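PDB 6XNU: CBS domain-containing protein from Listeria monocytogenes, which binds the second messenger c-di-AMP, probably through its paired CBS motifs, and takes part in the control of (p)ppGpp and c-di-AMP homeostasis. Local coordinates for residues L123-V129 with I141-V147; L64-L70 with V132-F138; A49-L53 with I74-I79; L70-I74 with V102-F107. All coordinates share one frame; numbering follows the deposited sequence.

Interaction 1. Residues L123-V129 with I141-V147; sequences LVDHPFV and IVTRRVV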
loop_
_atom_site.group_PDB
_atom_site.type_symbol
_atom_site.label_atom_id
_atom_site.label_comp_id
_atom_site.label_asym_id
_atom_site.label_seq_id
_atom_site.Cartn_x
_atom_site.Cartn_y
_atom_site.Cartn_z
ATOM N N LEU A 123 11.296 -7.957 4.823
ATOM C CA LEU A 123 9.849 -7.836 4.728
ATOM C C LEU A 123 9.221 -7.311 6.013
ATOM O O LEU A 123 8.029 -6.989 6.009
ATOM C CB LEU A 123 9.236 -9.187 4.334
ATOM C CG LEU A 123 9.555 -9.603 2.890
ATOM C CD1 LEU A 123 9.169 -11.057 2.624
ATOM C CD2 LEU A 123 8.882 -8.665 1.894
ATOM N N VAL A 124 9.994 -7.196 7.096
ATOM C CA VAL A 124 9.473 -6.587 8.318
ATOM C C VAL A 124 9.122 -5.123 8.082
ATOM O O VAL A 124 8.024 -4.665 8.419
ATOM C CB VAL A 124 10.483 -6.747 9.465
ATOM C CG1 VAL A 124 10.061 -5.912 10.663
ATOM C CG2 VAL A 124 10.598 -8.210 9.844
ATOM N N ASP A 125 10.044 -4.359 7.503
ATOM C CA ASP A 125 9.798 -2.941 7.293
ATOM C C ASP A 125 9.508 -2.609 5.838
ATOM O O ASP A 125 9.409 -1.427 5.486
ATOM C CB ASP A 125 10.978 -2.120 7.812
ATOM C CG ASP A 125 11.040 -2.093 9.330
ATOM O OD1 ASP A 125 9.982 -1.924 9.975
ATOM O OD2 ASP A 125 12.146 -2.253 9.880
ATOM N N HIS A 126 9.358 -3.623 4.986
ATOM C CA HIS A 126 9.043 -3.394 3.584
ATOM C C HIS A 126 7.938 -4.341 3.132
ATOM O O HIS A 126 8.098 -5.567 3.192
ATOM C CB HIS A 126 10.294 -3.560 2.720
ATOM C CG HIS A 126 11.431 -2.687 3.146
ATOM N ND1 HIS A 126 12.421 -3.121 4.004
ATOM C CD2 HIS A 126 11.725 -1.399 2.850
ATOM C CE1 HIS A 126 13.279 -2.138 4.212
ATOM N NE2 HIS A 126 12.878 -1.082 3.525
ATOM N N PRO A 127 6.802 -3.800 2.698
ATOM C CA PRO A 127 5.717 -4.656 2.192
ATOM C C PRO A 127 6.110 -5.498 0.993
ATOM O O PRO A 127 5.549 -6.581 0.795
ATOM C CB PRO A 127 4.623 -3.643 1.831
ATOM C CG PRO A 127 4.880 -2.489 2.740
ATOM C CD PRO A 127 6.379 -2.398 2.859
ATOM N N PHE A 128 7.026 -5.013 0.156
ATOM C CA PHE A 128 7.611 -5.837 -0.890
ATOM C C PHE A 128 9.051 -5.410 -1.066
ATOM O O PHE A 128 9.444 -4.307 -0.677
ATOM C CB PHE A 128 6.872 -5.722 -2.232
ATOM C CG PHE A 128 7.004 -4.371 -2.883
ATOM C CD1 PHE A 128 6.111 -3.356 -2.570
ATOM C CD2 PHE A 128 8.009 -4.117 -3.804
ATOM C CE1 PHE A 128 6.224 -2.108 -3.164
ATOM C CE2 PHE A 128 8.129 -2.877 -4.395
ATOM C CZ PHE A 128 7.236 -1.875 -4.077
ATOM N N VAL A 129 9.826 -6.302 -1.664
ATOM C CA VAL A 129 11.223 -6.030 -1.977
ATOM C C VAL A 129 11.491 -6.436 -3.414
ATOM O O VAL A 129 11.088 -7.516 -3.852
ATOM C CB VAL A 129 12.179 -6.756 -1.014
ATOM C CG1 VAL A 129 13.631 -6.459 -1.393
ATOM C CG2 VAL A 129 11.919 -6.297 0.402
ATOM N N ILE A 141 9.179 -8.888 -7.850
ATOM C CA ILE A 141 9.074 -8.482 -6.454
ATOM C C ILE A 141 8.682 -9.683 -5.609
ATOM O O ILE A 141 8.048 -10.632 -6.086
ATOM C CB ILE A 141 8.075 -7.315 -6.234
ATOM C CG1 ILE A 141 6.656 -7.738 -6.591
ATOM C CG2 ILE A 141 8.508 -6.056 -7.025
ATOM C CD1 ILE A 141 5.621 -6.674 -6.238
ATOM N N VAL A 142 9.114 -9.654 -4.352
ATOM C CA VAL A 142 8.655 -10.584 -3.324
ATOM C C VAL A 142 7.846 -9.772 -2.323
ATOM O O VAL A 142 8.272 -8.684 -1.927
ATOM C CB VAL A 142 9.842 -11.292 -2.643
ATOM C CG1 VAL A 142 9.359 -12.165 -1.502
ATOM C CG2 VAL A 142 10.608 -12.126 -3.654
ATOM N N THR A 143 6.672 -10.278 -1.920
ATOM C CA THR A 143 5.826 -9.539 -0.993
ATOM C C THR A 143 5.640 -10.318 0.305
ATOM O O THR A 143 6.061 -11.470 0.448
ATOM C CB THR A 143 4.450 -9.196 -1.603
ATOM O OG1 THR A 143 3.540 -10.302 -1.475
ATOM C CG2 THR A 143 4.587 -8.804 -3.085
ATOM N N ARG A 144 4.988 -9.654 1.260
ATOM C CA ARG A 144 4.736 -10.268 2.561
ATOM C C ARG A 144 3.759 -11.427 2.482
ATOM O O ARG A 144 3.731 -12.268 3.400
ATOM C CB ARG A 144 4.176 -9.225 3.517
ATOM C CG ARG A 144 5.197 -8.307 4.114
ATOM C CD ARG A 144 4.474 -7.261 4.932
ATOM N NE ARG A 144 5.392 -6.349 5.607
ATOM C CZ ARG A 144 5.041 -5.142 6.030
ATOM N NH1 ARG A 144 3.799 -4.721 5.837
ATOM N NH2 ARG A 144 5.918 -4.367 6.653
ATOM N N ARG A 145 2.957 -11.504 1.418
ATOM C CA ARG A 145 1.874 -12.484 1.380
ATOM C C ARG A 145 2.394 -13.913 1.501
ATOM O O ARG A 145 1.762 -14.747 2.157
ATOM C CB ARG A 145 1.058 -12.324 0.100
ATOM C CG ARG A 145 -0.047 -13.356 -0.041
ATOM C CD ARG A 145 -1.038 -12.909 -1.093
ATOM N NE ARG A 145 -2.190 -13.801 -1.187
ATOM C CZ ARG A 145 -2.222 -14.894 -1.936
ATOM N NH1 ARG A 145 -1.161 -15.235 -2.658
ATOM N NH2 ARG A 145 -3.315 -15.646 -1.960
ATOM N N VAL A 146 3.539 -14.224 0.874
ATOM C CA VAL A 146 4.041 -15.597 0.928
ATOM C C VAL A 146 4.328 -15.997 2.373
ATOM O O VAL A 146 4.086 -17.142 2.770
ATOM C CB VAL A 146 5.287 -15.770 0.029
ATOM C CG1 VAL A 146 6.430 -14.863 0.472
ATOM C CG2 VAL A 146 5.740 -17.225 0.033
ATOM N N VAL A 147 4.819 -15.060 3.188
ATOM C CA VAL A 147 5.121 -15.394 4.580
ATOM C C VAL A 147 3.829 -15.599 5.360
ATOM O O VAL A 147 3.721 -16.520 6.182
ATOM C CB VAL A 147 6.000 -14.304 5.219
ATOM C CG1 VAL A 147 6.269 -14.634 6.693
ATOM C CG2 VAL A 147 7.332 -14.151 4.433
HETATM O O HOH W 1 3.103 -7.026 0.951
#
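The open end of the beta hairpin formed by strands 128-132 and 138-143 is where Arg144 reaches back to the end of helix 116-125 and grips Leu123 and Val124. The arginine chain runs extended from CG to NE, and Arg144 NE meets Leu123 O at 2.7 Å, almost straight (174°) and within the guanidinium plane. Arg144 NH2 bonds to Val124 O at 2.8 Å, approaching from above that carbonyl's plane, while CA of Pro127 lies over one guanidinium face. This joins the helix to the hairpin within the beta-alpha-beta-beta-alpha order of a CBS motif (strand 109-110, helix 116-125, the two hairpin strands, helix 145-161). In the hairpin, Val129 and Val142 form an antiparallel hydrogen-bonded pair, with Val129 N 2.9 Å from Val142 O, and Phe128 faces Thr143 as a non-hydrogen-bonded pair. Thr143 OG1 caps the following helix by accepting from Arg145 N at 3.2 Å. Leu123 CD1 packs 4.0 Å from Val147 CG2, beside Leu148 of the second subunit, whose Arg145 also pairs with Asp125.

Interaction 2. Residues L64-L70 with V132-F138; sequences LDFEFKL and VDSDHHF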
loop_
_atom_site.group_PDB
_atom_site.type_symbol
_atom_site.label_atom_id
_atom_site.label_comp_id
_atom_site.label_asym_id
_atom_site.label_seq_id
_atom_site.Cartn_x
_atom_site.Cartn_y
_atom_site.Cartn_z
ATOM N N LEU A 64 12.441 2.355 -13.679
ATOM C CA LEU A 64 13.481 1.687 -14.448
ATOM C C LEU A 64 14.113 2.654 -15.437
ATOM O O LEU A 64 13.552 3.706 -15.751
ATOM C CB LEU A 64 12.912 0.490 -15.215
ATOM C CG LEU A 64 12.095 -0.513 -14.398
ATOM C CD1 LEU A 64 11.708 -1.691 -15.293
ATOM C CD2 LEU A 64 12.873 -0.957 -13.180
ATOM N N ASP A 65 15.284 2.277 -15.946
ATOM C CA ASP A 65 15.858 2.998 -17.070
ATOM C C ASP A 65 15.552 2.252 -18.372
ATOM O O ASP A 65 14.812 1.271 -18.395
ATOM C CB ASP A 65 17.359 3.241 -16.841
ATOM C CG ASP A 65 18.184 1.964 -16.777
ATOM O OD1 ASP A 65 17.756 0.898 -17.281
ATOM O OD2 ASP A 65 19.305 2.036 -16.221
ATOM N N PHE A 66 16.128 2.713 -19.486
ATOM C CA PHE A 66 15.812 2.085 -20.766
ATOM C C PHE A 66 16.424 0.691 -20.907
ATOM O O PHE A 66 16.038 -0.046 -21.821
ATOM C CB PHE A 66 16.277 2.988 -21.916
ATOM C CG PHE A 66 17.765 2.950 -22.147
ATOM C CD1 PHE A 66 18.650 3.359 -21.154
ATOM C CD2 PHE A 66 18.283 2.491 -23.354
ATOM C CE1 PHE A 66 20.022 3.324 -21.369
ATOM C CE2 PHE A 66 19.650 2.447 -23.571
ATOM C CZ PHE A 66 20.520 2.864 -22.578
ATOM N N GLU A 67 17.377 0.327 -20.050
ATOM C CA GLU A 67 17.925 -1.022 -19.993
ATOM C C GLU A 67 17.204 -1.895 -18.980
ATOM O O GLU A 67 17.672 -2.998 -18.689
ATOM C CB GLU A 67 19.416 -0.994 -19.642
ATOM C CG GLU A 67 20.288 -0.191 -20.599
ATOM C CD GLU A 67 21.743 -0.235 -20.174
ATOM O OE1 GLU A 67 22.358 -1.320 -20.243
ATOM O OE2 GLU A 67 22.260 0.809 -19.735
ATOM N N PHE A 68 16.083 -1.415 -18.442
ATOM C CA PHE A 68 15.276 -2.147 -17.459
ATOM C C PHE A 68 16.044 -2.414 -16.167
ATOM O O PHE A 68 15.750 -3.372 -15.445
ATOM C CB PHE A 68 14.715 -3.444 -18.054
ATOM C CG PHE A 68 13.722 -3.201 -19.144
ATOM C CD1 PHE A 68 14.154 -2.809 -20.407
ATOM C CD2 PHE A 68 12.358 -3.286 -18.900
ATOM C CE1 PHE A 68 13.254 -2.546 -21.423
ATOM C CE2 PHE A 68 11.444 -3.031 -19.912
ATOM C CZ PHE A 68 11.889 -2.647 -21.179
ATOM N N LYS A 69 17.003 -1.549 -15.837
ATOM C CA LYS A 69 17.643 -1.585 -14.527
ATOM C C LYS A 69 16.855 -0.736 -13.526
ATOM O O LYS A 69 16.269 0.292 -13.876
ATOM C CB LYS A 69 19.088 -1.086 -14.608
ATOM C CG LYS A 69 19.976 -1.932 -15.491
ATOM C CD LYS A 69 21.342 -1.270 -15.645
ATOM C CE LYS A 69 22.145 -1.942 -16.739
ATOM N NZ LYS A 69 22.141 -3.416 -16.566
ATOM N N LEU A 70 16.885 -1.162 -12.266
ATOM C CA LEU A 70 16.063 -0.574 -11.211
ATOM C C LEU A 70 16.766 0.628 -10.587
ATOM O O LEU A 70 17.855 0.484 -10.023
ATOM C CB LEU A 70 15.771 -1.628 -10.143
ATOM C CG LEU A 70 14.988 -1.146 -8.917
ATOM C CD1 LEU A 70 13.568 -0.747 -9.295
ATOM C CD2 LEU A 70 14.970 -2.241 -7.882
ATOM N N VAL A 132 16.524 -8.219 -8.314
ATOM C CA VAL A 132 17.336 -7.759 -9.437
ATOM C C VAL A 132 18.437 -8.778 -9.656
ATOM O O VAL A 132 18.766 -9.565 -8.767
ATOM C CB VAL A 132 17.959 -6.354 -9.220
ATOM C CG1 VAL A 132 16.873 -5.297 -8.922
ATOM C CG2 VAL A 132 19.005 -6.388 -8.119
ATOM N N ASP A 133 19.000 -8.772 -10.855
ATOM C CA ASP A 133 20.139 -9.653 -11.081
ATOM C C ASP A 133 21.421 -8.858 -10.804
ATOM O O ASP A 133 21.379 -7.711 -10.349
ATOM C CB ASP A 133 20.031 -10.284 -12.471
ATOM C CG ASP A 133 20.492 -9.380 -13.565
ATOM O OD1 ASP A 133 20.698 -8.191 -13.290
ATOM O OD2 ASP A 133 20.665 -9.865 -14.705
ATOM N N SER A 134 22.592 -9.451 -11.070
ATOM C CA SER A 134 23.822 -8.801 -10.626
ATOM C C SER A 134 24.082 -7.463 -11.317
ATOM O O SER A 134 24.810 -6.635 -10.759
ATOM C CB SER A 134 25.017 -9.738 -10.822
ATOM O OG SER A 134 24.915 -10.461 -12.037
ATOM N N ASP A 135 23.499 -7.207 -12.491
ATOM C CA ASP A 135 23.649 -5.908 -13.143
ATOM C C ASP A 135 22.436 -4.997 -12.929
ATOM O O ASP A 135 22.245 -4.042 -13.687
ATOM C CB ASP A 135 23.969 -6.085 -14.638
ATOM C CG ASP A 135 22.744 -6.362 -15.512
ATOM O OD1 ASP A 135 21.724 -6.856 -15.018
ATOM O OD2 ASP A 135 22.798 -6.081 -16.730
ATOM N N HIS A 136 21.636 -5.272 -11.896
ATOM C CA HIS A 136 20.494 -4.469 -11.451
ATOM C C HIS A 136 19.310 -4.524 -12.405
ATOM O O HIS A 136 18.393 -3.706 -12.291
ATOM C CB HIS A 136 20.891 -3.014 -11.186
ATOM C CG HIS A 136 21.653 -2.836 -9.910
ATOM N ND1 HIS A 136 21.046 -2.866 -8.671
ATOM C CD2 HIS A 136 22.977 -2.669 -9.676
ATOM C CE1 HIS A 136 21.961 -2.706 -7.732
ATOM N NE2 HIS A 136 23.141 -2.585 -8.315
ATOM N N HIS A 137 19.289 -5.482 -13.325
ATOM C CA HIS A 137 18.120 -5.686 -14.167
ATOM C C HIS A 137 16.951 -6.143 -13.301
ATOM O O HIS A 137 17.091 -7.070 -12.495
ATOM C CB HIS A 137 18.446 -6.725 -15.236
ATOM C CG HIS A 137 17.319 -7.033 -16.166
ATOM N ND1 HIS A 137 16.408 -8.042 -15.926
ATOM C CD2 HIS A 137 16.980 -6.494 -17.363
ATOM C CE1 HIS A 137 15.554 -8.103 -16.931
ATOM N NE2 HIS A 137 15.877 -7.174 -17.815
ATOM N N PHE A 138 15.807 -5.489 -13.482
ATOM C CA PHE A 138 14.636 -5.740 -12.640
ATOM C C PHE A 138 13.994 -7.078 -12.988
ATOM O O PHE A 138 13.634 -7.327 -14.143
ATOM C CB PHE A 138 13.627 -4.609 -12.818
ATOM C CG PHE A 138 12.364 -4.792 -12.027
ATOM C CD1 PHE A 138 12.408 -4.986 -10.659
ATOM C CD2 PHE A 138 11.136 -4.753 -12.659
ATOM C CE1 PHE A 138 11.230 -5.152 -9.931
ATOM C CE2 PHE A 138 9.950 -4.906 -11.933
ATOM C CZ PHE A 138 10.010 -5.105 -10.572
#
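With CG beside the backbone N (chi1 -62°) and the chain bent only at its last torsion (chi4 -49°), Lys69 lays its methylenes along the backbone of Asp135 and His136 and delivers NZ to Asp135. Lys69 NZ makes a salt bridge with Asp135 OD2 at 2.7 Å and a hydrogen bond to Asp135 O at 2.9 Å, so one ammonium group holds both the side chain and the backbone of the same residue. Asp135 meets it crosswise, its CG set between N and carbonyl carbon (chi1 81°). The backbones are bridged around Lys69 and His137: Phe138 N donates to Phe68 O at 2.9 Å, nearly straight, and Leu70 N to His136 O at 3.0 Å. Apolar contacts flank the bridge, as Leu64 CD2 meets Phe138 CB at 3.7 Å and Leu70 CD2 meets Val132 CG1 at the same distance. Each segment is also braced internally by an aspartate: Asp65 OD1 accepts from Lys69 N at 2.9 Å, and Asp133 OD1 from His137 N at 3.1 Å. Two hairpin loops, each with a type I turn (Asp65 to Phe68, Asp133 to His136), thus meet side by side, in keeping with the pseudo-twofold pairing of two CBS motifs.

Interaction 3. Residues A49-L53 with I74-I79; sequences ALLVL and ISAAMI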
loop_
_atom_site.group_PDB
_atom_site.type_symbol
_atom_site.label_atom_id
_atom_site.label_comp_id
_atom_site.label_asym_id
_atom_site.label_seq_id
_atom_site.Cartn_x
_atom_site.Cartn_y
_atom_site.Cartn_z
ATOM N N ALA A 49 3.145 9.095 -14.387
ATOM C CA ALA A 49 3.321 8.175 -13.264
ATOM C C ALA A 49 2.036 8.019 -12.459
ATOM O O ALA A 49 1.707 6.916 -12.001
ATOM C CB ALA A 49 4.459 8.656 -12.364
ATOM N N LEU A 50 1.300 9.117 -12.262
ATOM C CA LEU A 50 0.055 9.039 -11.507
ATOM C C LEU A 50 -0.953 8.142 -12.213
ATOM O O LEU A 50 -1.682 7.372 -11.570
ATOM C CB LEU A 50 -0.510 10.450 -11.311
ATOM C CG LEU A 50 -1.075 10.859 -9.957
ATOM C CD1 LEU A 50 -0.183 10.444 -8.782
ATOM C CD2 LEU A 50 -1.295 12.374 -9.967
ATOM N N LEU A 51 -1.000 8.224 -13.542
ATOM C CA LEU A 51 -1.888 7.362 -14.311
ATOM C C LEU A 51 -1.508 5.898 -14.140
ATOM O O LEU A 51 -2.364 5.054 -13.858
ATOM C CB LEU A 51 -1.848 7.767 -15.781
ATOM C CG LEU A 51 -2.557 6.881 -16.800
ATOM C CD1 LEU A 51 -4.060 6.936 -16.587
ATOM C CD2 LEU A 51 -2.187 7.337 -18.207
ATOM N N VAL A 52 -0.217 5.582 -14.292
ATOM C CA VAL A 52 0.223 4.197 -14.136
ATOM C C VAL A 52 -0.106 3.688 -12.740
ATOM O O VAL A 52 -0.640 2.586 -12.566
ATOM C CB VAL A 52 1.727 4.068 -14.440
ATOM C CG1 VAL A 52 2.195 2.651 -14.105
ATOM C CG2 VAL A 52 2.010 4.409 -15.884
ATOM N N LEU A 53 0.219 4.480 -11.717
ATOM C CA LEU A 53 -0.064 4.071 -10.344
ATOM C C LEU A 53 -1.549 3.820 -10.133
ATOM O O LEU A 53 -1.934 2.867 -9.453
ATOM C CB LEU A 53 0.413 5.141 -9.369
ATOM C CG LEU A 53 1.896 5.095 -9.010
ATOM C CD1 LEU A 53 2.298 6.477 -8.533
ATOM C CD2 LEU A 53 2.181 4.038 -7.943
ATOM N N ILE A 74 8.426 4.748 -6.595
ATOM C CA ILE A 74 7.600 5.948 -6.593
ATOM C C ILE A 74 6.171 5.599 -6.194
ATOM O O ILE A 74 5.654 4.522 -6.506
ATOM C CB ILE A 74 7.651 6.674 -7.962
ATOM C CG1 ILE A 74 7.070 8.088 -7.865
ATOM C CG2 ILE A 74 6.949 5.860 -9.047
ATOM C CD1 ILE A 74 7.300 8.909 -9.137
ATOM N N SER A 75 5.539 6.531 -5.482
ATOM C CA SER A 75 4.168 6.384 -5.017
ATOM C C SER A 75 3.404 7.675 -5.269
ATOM O O SER A 75 3.982 8.730 -5.526
ATOM C CB SER A 75 4.114 6.064 -3.527
ATOM O OG SER A 75 4.523 7.199 -2.779
ATOM N N ALA A 76 2.077 7.585 -5.153
ATOM C CA ALA A 76 1.251 8.781 -5.265
ATOM C C ALA A 76 1.572 9.799 -4.178
ATOM O O ALA A 76 1.511 11.010 -4.431
ATOM C CB ALA A 76 -0.230 8.410 -5.212
ATOM N N ALA A 77 1.922 9.343 -2.970
ATOM C CA ALA A 77 2.223 10.290 -1.900
ATOM C C ALA A 77 3.490 11.076 -2.210
ATOM O O ALA A 77 3.556 12.280 -1.950
ATOM C CB ALA A 77 2.361 9.565 -0.564
ATOM N N MET A 78 4.494 10.419 -2.792
ATOM C CA MET A 78 5.716 11.128 -3.164
ATOM C C MET A 78 5.434 12.176 -4.226
ATOM O O MET A 78 5.980 13.287 -4.185
ATOM C CB MET A 78 6.757 10.141 -3.685
ATOM C CG MET A 78 7.230 9.114 -2.708
ATOM S SD MET A 78 8.365 7.996 -3.564
ATOM C CE MET A 78 8.175 6.513 -2.581
ATOM N N ILE A 79 4.584 11.832 -5.190
ATOM C CA ILE A 79 4.250 12.750 -6.273
ATOM C C ILE A 79 3.467 13.945 -5.740
ATOM O O ILE A 79 3.786 15.103 -6.039
ATOM C CB ILE A 79 3.463 11.995 -7.360
ATOM C CG1 ILE A 79 4.378 11.012 -8.096
ATOM C CG2 ILE A 79 2.746 12.957 -8.288
ATOM C CD1 ILE A 79 3.625 10.014 -8.944
#
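Buried apolar packing joins helix 46-56 to the junction where strand 70-75 gives way to helix 76-82, made of aliphatic side chains against each other and, for Leu53, against backbone. Ile79 is the central side chain. Its CG1 stands beside the backbone N (chi1 -70°), which carries CD1 in among three residues of the facing helix: Ile79 CD1 lies 3.8 Å from Ala49 CB, from Leu50 CD1 and from Leu53 CD1. The CG2 branch of Ile79 adds a second touch on Leu50 CD1, at 3.9 Å, where the two side chains slant across one another. Leu50 CD1 also reaches Ala76 CB at 4.1 Å. Besides its touch on Ile79, Leu53 lays its methyls on backbone: CD1 rests 3.6 Å from Ala76 N, and CD2 lies 3.8 Å from Ile74 O. The strand contributes Ile74, whose CD1 is 4.3 Å from Ala49 CB. Ser75, at the N-cap position, turns its CB away from helix 46-56, and its OG accepts from Met78 N, fixing the first turn of the helix. Ile61 of strand 60-64 touches both Leu53 and Ile74, while Ala76 packs on Ala76 of the second subunit and Leu50 on Phe91 of the second subunit. Two helices packed together beside a small mixed sheet, with further helix surface given to the dimer, are the alpha-beta layers characteristic of a CBS motif.

Interaction 4. Residues L70-I74 with V102-F107; sequences LHGLI and VMQTDF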
loop_
_atom_site.group_PDB
_atom_site.type_symbol
_atom_site.label_atom_id
_atom_site.label_comp_id
_atom_site.label_asym_id
_atom_site.label_seq_id
_atom_site.Cartn_x
_atom_site.Cartn_y
_atom_site.Cartn_z
ATOM N N LEU A 70 16.885 -1.162 -12.266
ATOM C CA LEU A 70 16.063 -0.574 -11.211
ATOM C C LEU A 70 16.766 0.628 -10.587
ATOM O O LEU A 70 17.855 0.484 -10.023
ATOM C CB LEU A 70 15.771 -1.628 -10.143
ATOM C CG LEU A 70 14.988 -1.146 -8.917
ATOM C CD1 LEU A 70 13.568 -0.747 -9.295
ATOM C CD2 LEU A 70 14.970 -2.241 -7.882
ATOM N N HIS A 71 16.119 1.797 -10.641
ATOM C CA HIS A 71 16.670 3.042 -10.114
ATOM C C HIS A 71 15.928 3.594 -8.910
ATOM O O HIS A 71 16.531 4.311 -8.110
ATOM C CB HIS A 71 16.676 4.136 -11.193
ATOM C CG HIS A 71 17.740 3.958 -12.230
ATOM N ND1 HIS A 71 18.832 4.794 -12.322
ATOM C CD2 HIS A 71 17.875 3.048 -13.223
ATOM C CE1 HIS A 71 19.602 4.398 -13.322
ATOM N NE2 HIS A 71 19.048 3.339 -13.884
ATOM N N GLY A 72 14.643 3.300 -8.759
ATOM C CA GLY A 72 13.917 3.938 -7.677
ATOM C C GLY A 72 12.536 3.343 -7.521
ATOM O O GLY A 72 12.129 2.447 -8.267
ATOM N N LEU A 73 11.832 3.857 -6.518
ATOM C CA LEU A 73 10.460 3.486 -6.202
ATOM C C LEU A 73 9.659 4.767 -6.091
ATOM O O LEU A 73 10.163 5.771 -5.577
ATOM C CB LEU A 73 10.375 2.699 -4.891
ATOM C CG LEU A 73 11.091 1.346 -4.826
ATOM C CD1 LEU A 73 11.100 0.822 -3.402
ATOM C CD2 LEU A 73 10.407 0.367 -5.767
ATOM N N ILE A 74 8.426 4.748 -6.595
ATOM C CA ILE A 74 7.600 5.948 -6.593
ATOM C C ILE A 74 6.171 5.599 -6.194
ATOM O O ILE A 74 5.654 4.522 -6.506
ATOM C CB ILE A 74 7.651 6.674 -7.962
ATOM C CG1 ILE A 74 7.070 8.088 -7.865
ATOM C CG2 ILE A 74 6.949 5.860 -9.047
ATOM C CD1 ILE A 74 7.300 8.909 -9.137
ATOM N N VAL A 102 11.380 12.872 -7.744
ATOM C CA VAL A 102 10.668 12.603 -6.503
ATOM C C VAL A 102 10.812 11.168 -6.021
ATOM O O VAL A 102 10.461 10.885 -4.868
ATOM C CB VAL A 102 9.168 12.963 -6.617
ATOM C CG1 VAL A 102 8.994 14.319 -7.278
ATOM C CG2 VAL A 102 8.412 11.894 -7.382
ATOM N N MET A 103 11.312 10.258 -6.847
ATOM C CA MET A 103 11.356 8.852 -6.469
ATOM C C MET A 103 12.298 8.614 -5.292
ATOM O O MET A 103 13.253 9.363 -5.063
ATOM C CB MET A 103 11.799 8.003 -7.657
ATOM C CG MET A 103 13.250 8.225 -8.029
ATOM S SD MET A 103 13.715 7.287 -9.486
ATOM C CE MET A 103 15.436 7.753 -9.683
ATOM N N GLN A 104 12.023 7.544 -4.553
ATOM C CA GLN A 104 12.884 7.092 -3.468
ATOM C C GLN A 104 14.049 6.296 -4.051
ATOM O O GLN A 104 13.838 5.338 -4.802
ATOM C CB GLN A 104 12.071 6.251 -2.486
ATOM C CG GLN A 104 12.849 5.251 -1.647
ATOM C CD GLN A 104 11.933 4.492 -0.704
ATOM O OE1 GLN A 104 11.116 5.093 -0.004
ATOM N NE2 GLN A 104 12.048 3.166 -0.693
ATOM N N THR A 105 15.275 6.700 -3.730
ATOM C CA THR A 105 16.462 6.015 -4.224
ATOM C C THR A 105 17.108 5.133 -3.170
ATOM O O THR A 105 18.091 4.448 -3.466
ATOM C CB THR A 105 17.481 7.033 -4.732
ATOM O OG1 THR A 105 17.772 7.955 -3.680
ATOM C CG2 THR A 105 16.931 7.792 -5.935
ATOM N N ASP A 106 16.572 5.136 -1.955
ATOM C CA ASP A 106 17.073 4.362 -0.824
ATOM C C ASP A 106 16.137 3.174 -0.622
ATOM O O ASP A 106 15.122 3.274 0.067
ATOM C CB ASP A 106 17.123 5.247 0.415
ATOM C CG ASP A 106 15.813 6.013 0.632
ATOM O OD1 ASP A 106 15.430 6.831 -0.243
ATOM O OD2 ASP A 106 15.146 5.778 1.668
ATOM N N PHE A 107 16.469 2.037 -1.225
ATOM C CA PHE A 107 15.602 0.870 -1.115
ATOM C C PHE A 107 16.441 -0.410 -1.072
ATOM O O PHE A 107 17.531 -0.452 -1.649
ATOM C CB PHE A 107 14.607 0.793 -2.286
ATOM C CG PHE A 107 15.252 0.909 -3.633
ATOM C CD1 PHE A 107 15.762 -0.207 -4.274
ATOM C CD2 PHE A 107 15.361 2.141 -4.258
ATOM C CE1 PHE A 107 16.378 -0.094 -5.514
ATOM C CE2 PHE A 107 15.970 2.259 -5.495
ATOM C CZ PHE A 107 16.477 1.143 -6.126
#
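From its CB, 3.7 Å from Leu73 CD1, the Phe107 side chain carries its ring along strand 70-75. CG sits between the backbone N and the carbonyl carbon (chi1 51°), and this torsion lays the ring against Leu70, His71 and Gly72. Along one side CD2 nears Gly72 CA, and Phe107 CE2 then meets that same CA and His71 O, both at 3.4 Å, the carbonyl oxygen lying at the ring edge and in its plane. Along the other side Phe107 CE1 touches Leu70 CD2 at 3.5 Å, with Leu70 reaching the ring from the opposite direction, and CZ at the tip lies near the His71 carbonyl. Beside the ring, Leu73 and Gln104 exchange two backbone hydrogen bonds, Leu73 N to Gln104 O at 3.0 Å and Gln104 N to Leu73 O at 2.8 Å. Met103 extends so that its SD lies 3.8 Å from Gly72 CA and its CE near His71. Farther on, Ile74 CD1 packs on Val102 CG2 at 3.6 Å. The arrangement is an edge strand with a classic beta bulge, His71 and Gly72 both facing Val63, bridged once, antiparallel, by the connection that leads on to strand 109-110 of the other sheet.

Strand 70-75 ties three of the four contacts together: interaction 2 shares Leu70 with interaction 4, which shares Ile74 with interaction 3. The centres of interactions 3 and 4 lie about 12 Å apart and those of 2 and 4 about 13 Å, and Met78 packs its sulfur against Leu73 and the 102-107 segment. The centre of interaction 1 lies about 17 Å from that of interaction 4, on the opposite side of the chain's centre, and Phe128 touches Leu73 between them. Along the chain, interaction 4 is nested in the loop closed by interaction 2, whereas interactions 3 and 4 both precede 1. Interaction 2 joins the hairpin loops of the two sheets, and interactions 1 and 3 each face the second subunit, consistent with a paired-CBS dimer.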